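PDB 4ZCF: type III restriction-modification enzyme EcoP15I Mod subunit from Escherichia coli, which binds 5'-CAGCAG-3' DNA and methylates the adenine at the fifth position on N6, using S-adenosyl-L-methionine, and joins the Res subunit for DNA restriction. Local coordinates for residues N219-L224 / I244-K249; V117-I122 / D425-A430; Y113-K118 / M189-T194; P124-G129 / I197-N202. All coordinates share one frame; numbering follows the deposited sequence.

Contact 1. Residues N219-L224 / I244-K249; sequences NHVGDL and IIVYTK
The Y247 ring lies against the backbone of H220, whose CA stands over one ring face, 3.9 Å from the Y247 ring centroid, in a CH-pi contact offset toward the rim. These two residues form a non-hydrogen-bonded pair of the antiparallel strands in the class I methyltransferase sheet, where strand 241-248 sits between 193-199 and 220-227. H220 holds its CG anti to the backbone N (chi1 176°), which brings its ring obliquely across the tyrosine, the planes 56° apart. The H220 ring is fixed in rotation by its NE2, which donates to D223 OD1 in a nearly straight 2.8 Å bond within the imidazole plane but from above that of the carboxylate. The phenol OH of Y247 bonds D212 of helix 204-215.

Between H220 and G222 the register slips by one residue, a beta bulge, whose V221 and G222 both bond V246: V221 N reaches V246 O at 3.0 Å, and V246 N donates to G222 O almost along the C=O axis. V221 is turned toward the partner strand, with its CB 3.8 Å from V246 CG1 and its CG2 against T248 CB. L224 CD1 touches I244 CB and V246 CG2, each at 4.0 Å, and I237 of the second subunit packs on V221, L224 and V246. At the far end T248 N donates in the carbonyl plane to N219 O, 3.0 Å away, while T248 OG1 bonds G193 O.

Contact 2. Residues V117-I122 / D425-A430; sequences VKMIYI and DLISFA
The Y121 ring is the flat group here, and L426 CD1 approaches it obliquely, 4.4 Å from Y121 CD1. The phenol end is tied down by S198, on neighbouring strand 193-199. Most of the packing falls to M119. Its CG is anti to the backbone N (chi1 -165°) and the chain runs on extended before bending at the last torsion, carrying the sulfur out to the helix. M119 SD rests 3.8 Å from I427 CG1 and 3.9 Å from A430 CB, the methionine chain crosses that of I427 at about a right angle, and M119 CE reaches L426 CB at 4.2 Å. This is the helix-on-sheet layer of a Rossmann-like methyltransferase: the axis of 425-430 runs at 161° to that of strand 119-122, 9.8 Å away, and helix 420-430 leads into strand 434-439, which neighbours 117-122 in the sheet. An alanine in place of M119 would remove the sulfur and methyl that touch L426, I427 and A430, and would probably loosen the helix against the sheet. K118 extends alongside, and its NZ makes a weak 3.3 Å hydrogen bond to A430 O at the C-terminal end of the helix.

Contact 3. Residues Y113-K118 / M189-T194; sequences YAEKVK and MREDGT
R190 NH2 is gripped by one nearly straight bond, to D192 OD2 at 2.8 Å and 178°, and R190 NE beside it makes a second, to D192 OD1 at 2.7 Å. Both oxygens use their syn lone pairs, so this is a side-on salt bridge with the carboxylate at the edge of the guanidinium, close to its plane. R190 NH1 has a further salt bridge to E434. A water that donates to K116 O, 2.7 Å away, adds only a weak link to the same nitrogen.

With its rotation set this way, the guanidinium offers a face to K118, whose CG stands 3.7 Å above the centre of the plane. The aliphatic part of the lysine covers R190, and K118 NZ ends 4.1 Å from R190 NH2; the nearby D192 probably offsets that like-charge approach. A second crowding of charge occurs where E115 OE2 and E191 OE2 come within 4.4 Å, with carboxylate planes 20° apart. It may raise the pKa of one acid, though K249 makes a long, weak ion pair with E115, and K128 of the Res chain packs on both glutamates.

The backbones are joined by R190 N to V117 O, 2.9 Å and almost straight at 176°, and by T194 N to K118 O, 3.1 Å, from above the carbonyl plane. A type I turn from R190 to G193 separates these two links. Strands 117-122 and 193-199 begin here, side by side and parallel, with helix 171-188 in the connection, which is the beta-alpha-beta crossover of the class I methyltransferase fold.

Contact 4. Residues P124-G129 / I197-N202; sequences PPYNTG and ISIDHN
The two segments run nearly side by side, 16° apart end to end, with no hydrogen bond directly between them. The first holds the Pro-Pro-Tyr of the DPPY motif of N6-adenine methyltransferases, whose Asp is D123, in a region predicted to bind S-adenosylmethionine, and the second leaves the end of strand 193-199.

The Y126 ring lies flat over the I199-D200 backbone: I199 CA is 3.7 Å from its plane, toward the rim, and D200 N is beneath the centre of the same face. D200 CB closes on Y126 CD2 at 3.6 Å, while the phenol OH hydrogen-bonds E242. An alanine at Y126 would remove the ring that covers the I199-D200 backbone and the bond to E242, and would probably disturb how the motif loop sits on the strand end. Farther back, P124 CG touches I197 CG2 at 3.8 Å.

D200 is itself well anchored. Its OD1 accepts from N202 N at 3.1 Å, an Asx turn, and also from N202 ND2 at 2.7 Å, the latter on the syn lone pair. Two bonds to one oxygen turn N202 so that its CB and CG pack against N127 O. The N202 side chain lies about 4 Å from a manganese ion, and its OD1 also takes a bond from K31. A water joins the segments, donating to T128 O at 3.1 Å and to N202 OD1 at 2.8 Å.

All four contacts reach one sheet. Contacts 2 and 3 share V117 and K118, and I120 N bonds T194 O at 2.9 Å across neighbouring strands. Contact 3 meets contact 1 where K249 NZ bonds M189 O at 2.8 Å, and contact 1 meets contact 2 where L224 CD1 packs on L426 CD2 at 3.9 Å. Contact 4, whose centre is about 25 Å from that of contact 3, lies at the other end of strand 193-199, beside the predicted cofactor region. Its nearest atom is about 19 Å from the DNA, against about 8 Å for contact 1, which suggests that no flipped base sits at this motif in this subunit, probably the one that reads the sequence.

Contact 1. Residues N219-L224 / I244-K249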
# COMPACT_ATOMS: atom_id res chain seq x y z
N ASN A 219 -2.49 0.50 -2.71
CA ASN A 219 -2.35 0.70 -1.27
C ASN A 219 -1.55 1.94 -0.92
O ASN A 219 -1.29 2.17 0.25
CB ASN A 219 -1.83 -0.57 -0.59
CG ASN A 219 -2.77 -1.74 -0.72
OD1 ASN A 219 -3.97 -1.69 -0.38
ND2 ASN A 219 -2.25 -2.83 -1.26
N HIS A 220 -1.18 2.76 -1.93
CA HIS A 220 -0.53 4.04 -1.65
C HIS A 220 -1.62 4.96 -1.05
O HIS A 220 -2.73 5.04 -1.60
CB HIS A 220 0.07 4.63 -2.93
CG HIS A 220 0.68 5.99 -2.77
ND1 HIS A 220 0.21 7.09 -3.49
CD2 HIS A 220 1.69 6.41 -1.98
CE1 HIS A 220 0.96 8.11 -3.12
NE2 HIS A 220 1.86 7.75 -2.21
N VAL A 221 -1.34 5.59 0.12
CA VAL A 221 -2.26 6.50 0.80
C VAL A 221 -2.09 7.97 0.27
O VAL A 221 -3.08 8.67 -0.04
CB VAL A 221 -2.14 6.35 2.34
CG1 VAL A 221 -2.81 7.50 3.09
CG2 VAL A 221 -2.70 5.01 2.80
N GLY A 222 -0.84 8.38 0.11
CA GLY A 222 -0.43 9.70 -0.36
C GLY A 222 0.96 10.01 0.16
O GLY A 222 1.54 9.22 0.91
N ASP A 223 1.51 11.15 -0.28
CA ASP A 223 2.81 11.64 0.13
C ASP A 223 2.61 12.98 0.72
O ASP A 223 1.77 13.75 0.26
CB ASP A 223 3.82 11.69 -1.03
CG ASP A 223 3.91 10.36 -1.79
OD1 ASP A 223 3.98 9.28 -1.12
OD2 ASP A 223 3.87 10.40 -3.05
N LEU A 224 3.34 13.23 1.82
CA LEU A 224 3.31 14.47 2.56
C LEU A 224 4.60 15.23 2.28
O LEU A 224 5.65 14.62 2.09
CB LEU A 224 3.15 14.24 4.08
CG LEU A 224 2.03 13.29 4.53
CD1 LEU A 224 2.34 12.71 5.92
CD2 LEU A 224 0.67 13.99 4.52
N ILE A 244 7.35 12.43 3.23
CA ILE A 244 6.84 11.35 4.07
C ILE A 244 5.87 10.56 3.16
O ILE A 244 4.78 11.06 2.87
CB ILE A 244 6.20 11.81 5.42
CG1 ILE A 244 7.17 12.80 6.18
CG2 ILE A 244 5.80 10.58 6.29
CD1 ILE A 244 6.73 13.41 7.52
N ILE A 245 6.33 9.39 2.65
CA ILE A 245 5.51 8.50 1.83
C ILE A 245 4.65 7.64 2.79
O ILE A 245 5.12 7.25 3.84
CB ILE A 245 6.28 7.68 0.76
CG1 ILE A 245 6.87 6.40 1.30
CG2 ILE A 245 7.33 8.50 -0.02
CD1 ILE A 245 7.11 5.40 0.22
N VAL A 246 3.36 7.44 2.47
CA VAL A 246 2.43 6.71 3.33
C VAL A 246 1.78 5.57 2.53
O VAL A 246 1.36 5.77 1.39
CB VAL A 246 1.37 7.68 3.95
CG1 VAL A 246 0.49 6.98 4.98
CG2 VAL A 246 2.02 8.91 4.57
N TYR A 247 1.76 4.36 3.10
CA TYR A 247 1.14 3.18 2.49
C TYR A 247 0.33 2.46 3.56
O TYR A 247 0.54 2.68 4.74
CB TYR A 247 2.19 2.22 1.86
CG TYR A 247 2.70 2.62 0.48
CD1 TYR A 247 3.58 3.69 0.33
CD2 TYR A 247 2.32 1.92 -0.66
CE1 TYR A 247 4.03 4.08 -0.93
CE2 TYR A 247 2.77 2.31 -1.93
CZ TYR A 247 3.64 3.37 -2.05
OH TYR A 247 4.14 3.73 -3.27
N THR A 248 -0.60 1.64 3.13
CA THR A 248 -1.47 0.84 3.98
C THR A 248 -1.23 -0.63 3.66
O THR A 248 -0.66 -0.93 2.61
CB THR A 248 -2.93 1.32 3.84
OG1 THR A 248 -3.76 0.60 4.74
CG2 THR A 248 -3.45 1.22 2.43
N LYS A 249 -1.59 -1.55 4.58
CA LYS A 249 -1.44 -2.98 4.31
C LYS A 249 -2.56 -3.40 3.35
O LYS A 249 -2.31 -4.03 2.33
CB LYS A 249 -1.48 -3.81 5.59
CG LYS A 249 -0.45 -4.93 5.56
CD LYS A 249 -1.00 -6.26 5.08
CE LYS A 249 -0.05 -7.39 5.39
NZ LYS A 249 0.06 -7.66 6.86

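Contact 2. Residues V117-I122 / D425-A430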
# COMPACT_ATOMS: atom_id res chain seq x y z
N VAL A 117 0.78 -4.52 14.46
CA VAL A 117 1.26 -3.12 14.43
C VAL A 117 0.25 -2.23 13.69
O VAL A 117 -0.13 -2.55 12.57
CB VAL A 117 2.69 -3.03 13.81
CG1 VAL A 117 3.27 -1.63 13.94
CG2 VAL A 117 3.63 -4.04 14.46
N LYS A 118 -0.19 -1.12 14.32
CA LYS A 118 -1.15 -0.18 13.70
C LYS A 118 -0.42 0.83 12.83
O LYS A 118 -0.99 1.31 11.84
CB LYS A 118 -1.97 0.57 14.76
CG LYS A 118 -3.38 0.96 14.29
CD LYS A 118 -4.11 1.76 15.37
CE LYS A 118 -5.58 2.05 15.08
NZ LYS A 118 -5.82 2.66 13.75
N MET A 119 0.81 1.21 13.22
CA MET A 119 1.58 2.21 12.48
C MET A 119 3.05 1.94 12.56
O MET A 119 3.57 1.58 13.61
CB MET A 119 1.29 3.62 13.04
CG MET A 119 1.76 4.75 12.14
SD MET A 119 1.84 6.33 13.02
CE MET A 119 3.23 7.03 12.30
N ILE A 120 3.73 2.19 11.45
CA ILE A 120 5.17 2.15 11.33
C ILE A 120 5.62 3.51 10.86
O ILE A 120 5.11 4.01 9.85
CB ILE A 120 5.68 1.05 10.36
CG1 ILE A 120 5.25 -0.39 10.86
CG2 ILE A 120 7.20 1.16 10.11
CD1 ILE A 120 5.69 -1.55 9.93
N TYR A 121 6.54 4.14 11.60
CA TYR A 121 7.20 5.37 11.18
C TYR A 121 8.67 5.04 11.12
O TYR A 121 9.21 4.52 12.08
CB TYR A 121 6.98 6.58 12.12
CG TYR A 121 7.83 7.75 11.66
CD1 TYR A 121 7.57 8.40 10.45
CD2 TYR A 121 9.02 8.07 12.32
CE1 TYR A 121 8.41 9.39 9.96
CE2 TYR A 121 9.89 9.03 11.81
CZ TYR A 121 9.56 9.71 10.64
OH TYR A 121 10.40 10.67 10.15
N ILE A 122 9.34 5.34 10.02
CA ILE A 122 10.78 5.11 9.89
C ILE A 122 11.50 6.29 9.25
O ILE A 122 10.96 6.91 8.34
CB ILE A 122 11.24 3.74 9.28
CG1 ILE A 122 10.52 3.38 7.98
CG2 ILE A 122 11.23 2.62 10.30
CD1 ILE A 122 11.40 2.49 7.02
N ASP A 425 1.66 14.38 15.25
CA ASP A 425 0.44 14.55 14.49
C ASP A 425 0.10 13.32 13.64
O ASP A 425 -1.06 12.91 13.65
CB ASP A 425 0.46 15.88 13.72
CG ASP A 425 0.30 17.11 14.62
OD1 ASP A 425 -0.56 17.08 15.53
OD2 ASP A 425 1.01 18.11 14.40
N LEU A 426 1.12 12.69 12.99
CA LEU A 426 0.96 11.47 12.18
C LEU A 426 0.49 10.31 13.04
O LEU A 426 -0.37 9.55 12.60
CB LEU A 426 2.24 11.06 11.44
CG LEU A 426 3.18 12.10 10.85
CD1 LEU A 426 4.38 11.42 10.21
CD2 LEU A 426 2.46 13.01 9.85
N ILE A 427 1.05 10.16 14.26
CA ILE A 427 0.60 9.12 15.21
C ILE A 427 -0.86 9.39 15.61
O ILE A 427 -1.69 8.48 15.55
CB ILE A 427 1.55 8.93 16.42
CG1 ILE A 427 2.94 8.43 15.96
CG2 ILE A 427 0.92 7.97 17.44
CD1 ILE A 427 4.03 8.38 17.02
N SER A 428 -1.20 10.65 15.93
CA SER A 428 -2.58 11.03 16.27
C SER A 428 -3.57 10.71 15.14
O SER A 428 -4.66 10.24 15.44
CB SER A 428 -2.68 12.50 16.67
OG SER A 428 -1.87 12.81 17.79
N PHE A 429 -3.21 11.00 13.85
CA PHE A 429 -4.10 10.73 12.69
C PHE A 429 -4.26 9.24 12.42
O PHE A 429 -5.40 8.75 12.43
CB PHE A 429 -3.63 11.46 11.41
CG PHE A 429 -3.94 12.93 11.37
CD1 PHE A 429 -5.26 13.38 11.37
CD2 PHE A 429 -2.92 13.87 11.38
CE1 PHE A 429 -5.54 14.74 11.39
CE2 PHE A 429 -3.21 15.24 11.43
CZ PHE A 429 -4.52 15.67 11.41
N ALA A 430 -3.12 8.52 12.16
CA ALA A 430 -3.15 7.09 11.82
C ALA A 430 -3.80 6.24 12.89
O ALA A 430 -4.76 5.52 12.60
CB ALA A 430 -1.76 6.58 11.46

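Contact 3. Residues Y113-K118 / M189-T194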
# COMPACT_ATOMS: atom_id res chain seq x y z
N TYR A 113 4.10 -10.75 16.46
CA TYR A 113 3.68 -9.42 15.99
C TYR A 113 3.08 -9.31 14.61
O TYR A 113 2.68 -8.21 14.23
CB TYR A 113 4.80 -8.39 16.20
CG TYR A 113 5.09 -8.19 17.68
CD1 TYR A 113 4.37 -7.29 18.43
CD2 TYR A 113 6.01 -9.01 18.34
CE1 TYR A 113 4.60 -7.14 19.80
CE2 TYR A 113 6.21 -8.91 19.71
CZ TYR A 113 5.52 -7.96 20.43
OH TYR A 113 5.77 -7.81 21.77
N ALA A 114 3.08 -10.35 13.82
CA ALA A 114 2.24 -10.35 12.66
C ALA A 114 0.83 -10.57 13.11
O ALA A 114 0.63 -11.34 14.01
CB ALA A 114 2.67 -11.45 11.75
N GLU A 115 -0.17 -9.99 12.48
CA GLU A 115 -0.20 -8.62 12.03
C GLU A 115 -0.82 -7.83 13.14
O GLU A 115 -2.01 -7.82 13.29
CB GLU A 115 -1.15 -8.55 10.83
CG GLU A 115 -1.30 -9.83 10.01
CD GLU A 115 -2.49 -9.88 9.08
OE1 GLU A 115 -3.63 -9.87 9.55
OE2 GLU A 115 -2.31 -9.99 7.86
N LYS A 116 -0.01 -7.14 13.92
CA LYS A 116 -0.48 -6.50 15.15
C LYS A 116 -0.15 -5.04 15.30
O LYS A 116 -0.71 -4.41 16.20
CB LYS A 116 0.03 -7.27 16.38
CG LYS A 116 -0.35 -8.73 16.40
CD LYS A 116 -1.04 -9.14 17.67
CE LYS A 116 -1.53 -10.57 17.55
NZ LYS A 116 -0.42 -11.51 17.17
N VAL A 117 0.78 -4.52 14.46
CA VAL A 117 1.26 -3.12 14.43
C VAL A 117 0.25 -2.23 13.69
O VAL A 117 -0.13 -2.55 12.57
CB VAL A 117 2.69 -3.03 13.81
CG1 VAL A 117 3.27 -1.63 13.94
CG2 VAL A 117 3.63 -4.04 14.46
N LYS A 118 -0.19 -1.12 14.32
CA LYS A 118 -1.15 -0.18 13.70
C LYS A 118 -0.42 0.83 12.83
O LYS A 118 -0.99 1.31 11.84
CB LYS A 118 -1.97 0.57 14.76
CG LYS A 118 -3.38 0.96 14.29
CD LYS A 118 -4.11 1.76 15.37
CE LYS A 118 -5.58 2.05 15.08
NZ LYS A 118 -5.82 2.66 13.75
N MET A 189 2.27 -5.56 10.04
CA MET A 189 1.19 -4.60 9.88
C MET A 189 -0.16 -5.23 9.91
O MET A 189 -0.45 -6.12 9.12
CB MET A 189 1.36 -3.85 8.56
CG MET A 189 2.50 -2.87 8.57
SD MET A 189 2.84 -2.11 6.97
CE MET A 189 1.37 -1.18 6.78
N ARG A 190 -1.03 -4.66 10.74
CA ARG A 190 -2.46 -4.97 10.81
C ARG A 190 -3.04 -4.60 9.42
O ARG A 190 -2.50 -3.71 8.75
CB ARG A 190 -3.09 -4.05 11.85
CG ARG A 190 -3.57 -4.70 13.14
CD ARG A 190 -3.76 -3.67 14.26
NE ARG A 190 -4.92 -2.80 14.05
CZ ARG A 190 -5.47 -2.02 14.98
NH1 ARG A 190 -4.96 -1.96 16.21
NH2 ARG A 190 -6.53 -1.27 14.69
N GLU A 191 -4.12 -5.27 8.99
CA GLU A 191 -4.72 -4.97 7.68
C GLU A 191 -5.13 -3.49 7.54
O GLU A 191 -4.97 -2.90 6.49
CB GLU A 191 -5.91 -5.89 7.41
CG GLU A 191 -5.47 -7.33 7.16
CD GLU A 191 -5.64 -7.79 5.72
OE1 GLU A 191 -6.76 -8.21 5.37
OE2 GLU A 191 -4.65 -7.69 4.95
N ASP A 192 -5.61 -2.90 8.64
CA ASP A 192 -6.05 -1.50 8.74
C ASP A 192 -4.88 -0.56 9.11
O ASP A 192 -5.11 0.60 9.44
CB ASP A 192 -7.20 -1.42 9.78
CG ASP A 192 -6.84 -1.65 11.24
OD1 ASP A 192 -5.74 -2.20 11.52
OD2 ASP A 192 -7.65 -1.29 12.12
N GLY A 193 -3.66 -1.11 9.13
CA GLY A 193 -2.41 -0.47 9.50
C GLY A 193 -1.76 0.29 8.37
O GLY A 193 -2.15 0.14 7.20
N THR A 194 -0.78 1.16 8.73
CA THR A 194 -0.06 2.08 7.83
C THR A 194 1.43 2.21 8.12
O THR A 194 1.85 2.11 9.26
CB THR A 194 -0.68 3.51 7.86
OG1 THR A 194 -0.87 3.93 9.21
CG2 THR A 194 -1.98 3.62 7.09
O HOH W 1 -1.80 -2.30 17.39

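Contact 4. Residues P124-G129 / I197-N202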
# COMPACT_ATOMS: atom_id res chain seq x y z
N PRO A 124 14.78 6.30 7.46
CA PRO A 124 15.94 5.54 7.00
C PRO A 124 17.06 6.46 6.55
O PRO A 124 16.84 7.66 6.44
CB PRO A 124 15.36 4.72 5.84
CG PRO A 124 14.33 5.60 5.25
CD PRO A 124 13.71 6.32 6.44
N PRO A 125 18.28 5.96 6.30
CA PRO A 125 19.30 6.86 5.75
C PRO A 125 18.85 7.27 4.34
O PRO A 125 18.29 6.47 3.57
CB PRO A 125 20.58 6.01 5.74
CG PRO A 125 20.14 4.59 5.77
CD PRO A 125 18.75 4.55 6.38
N TYR A 126 18.99 8.56 4.05
CA TYR A 126 18.64 9.16 2.78
C TYR A 126 19.87 8.86 1.91
O TYR A 126 20.86 8.32 2.44
CB TYR A 126 18.50 10.68 3.00
CG TYR A 126 17.34 11.16 3.85
CD1 TYR A 126 16.50 10.26 4.51
CD2 TYR A 126 17.07 12.52 4.00
CE1 TYR A 126 15.46 10.69 5.33
CE2 TYR A 126 16.00 12.97 4.78
CZ TYR A 126 15.19 12.05 5.43
OH TYR A 126 14.16 12.48 6.23
N ASN A 127 19.89 9.12 0.63
CA ASN A 127 21.19 8.78 0.03
C ASN A 127 21.83 10.05 -0.48
O ASN A 127 22.18 10.18 -1.66
CB ASN A 127 21.10 7.62 -0.97
CG ASN A 127 22.37 6.91 -1.34
OD1 ASN A 127 23.48 7.22 -0.91
ND2 ASN A 127 22.23 5.99 -2.26
N THR A 128 21.94 10.99 0.45
CA THR A 128 22.43 12.36 0.39
C THR A 128 23.76 12.51 -0.34
O THR A 128 23.95 13.51 -1.05
CB THR A 128 22.47 12.92 1.84
OG1 THR A 128 21.13 13.21 2.31
CG2 THR A 128 23.33 14.13 1.98
N GLY A 129 24.65 11.55 -0.14
CA GLY A 129 26.01 11.56 -0.67
C GLY A 129 26.97 12.29 0.25
O GLY A 129 28.12 12.52 -0.12
N ILE A 197 7.22 6.78 5.74
CA ILE A 197 8.66 6.76 5.43
C ILE A 197 9.18 8.12 5.04
O ILE A 197 8.81 8.63 3.98
CB ILE A 197 9.08 5.70 4.37
CG1 ILE A 197 8.34 4.35 4.53
CG2 ILE A 197 10.63 5.51 4.35
CD1 ILE A 197 8.54 3.35 3.40
N SER A 198 10.08 8.69 5.87
CA SER A 198 10.74 9.97 5.62
C SER A 198 11.85 9.76 4.61
O SER A 198 12.62 8.81 4.73
CB SER A 198 11.37 10.52 6.90
OG SER A 198 10.41 11.11 7.75
N ILE A 199 11.93 10.66 3.62
CA ILE A 199 12.98 10.66 2.60
C ILE A 199 13.08 12.03 2.07
O ILE A 199 12.21 12.84 2.35
CB ILE A 199 12.83 9.66 1.41
CG1 ILE A 199 11.39 9.27 1.13
CG2 ILE A 199 13.87 8.48 1.44
CD1 ILE A 199 10.70 10.18 0.28
N ASP A 200 14.11 12.27 1.27
CA ASP A 200 14.38 13.52 0.57
C ASP A 200 14.46 13.18 -0.96
O ASP A 200 14.08 12.08 -1.35
CB ASP A 200 15.62 14.26 1.20
CG ASP A 200 17.03 14.02 0.65
OD1 ASP A 200 17.25 12.98 -0.03
OD2 ASP A 200 17.90 14.89 0.87
N HIS A 201 14.90 14.11 -1.82
CA HIS A 201 14.93 13.91 -3.28
C HIS A 201 15.86 12.83 -3.83
O HIS A 201 15.73 12.43 -4.99
CB HIS A 201 15.20 15.23 -4.00
CG HIS A 201 16.56 15.77 -3.71
ND1 HIS A 201 16.80 16.55 -2.60
CD2 HIS A 201 17.71 15.62 -4.40
CE1 HIS A 201 18.09 16.83 -2.63
NE2 HIS A 201 18.67 16.31 -3.71
N ASN A 202 16.82 12.38 -3.04
CA ASN A 202 17.79 11.39 -3.50
C ASN A 202 17.19 10.04 -3.88
O ASN A 202 17.44 9.58 -5.00
CB ASN A 202 18.97 11.27 -2.54
CG ASN A 202 19.73 12.55 -2.45
OD1 ASN A 202 20.36 12.99 -3.41
ND2 ASN A 202 19.62 13.24 -1.32
O HOH W 2 21.68 15.23 -2.25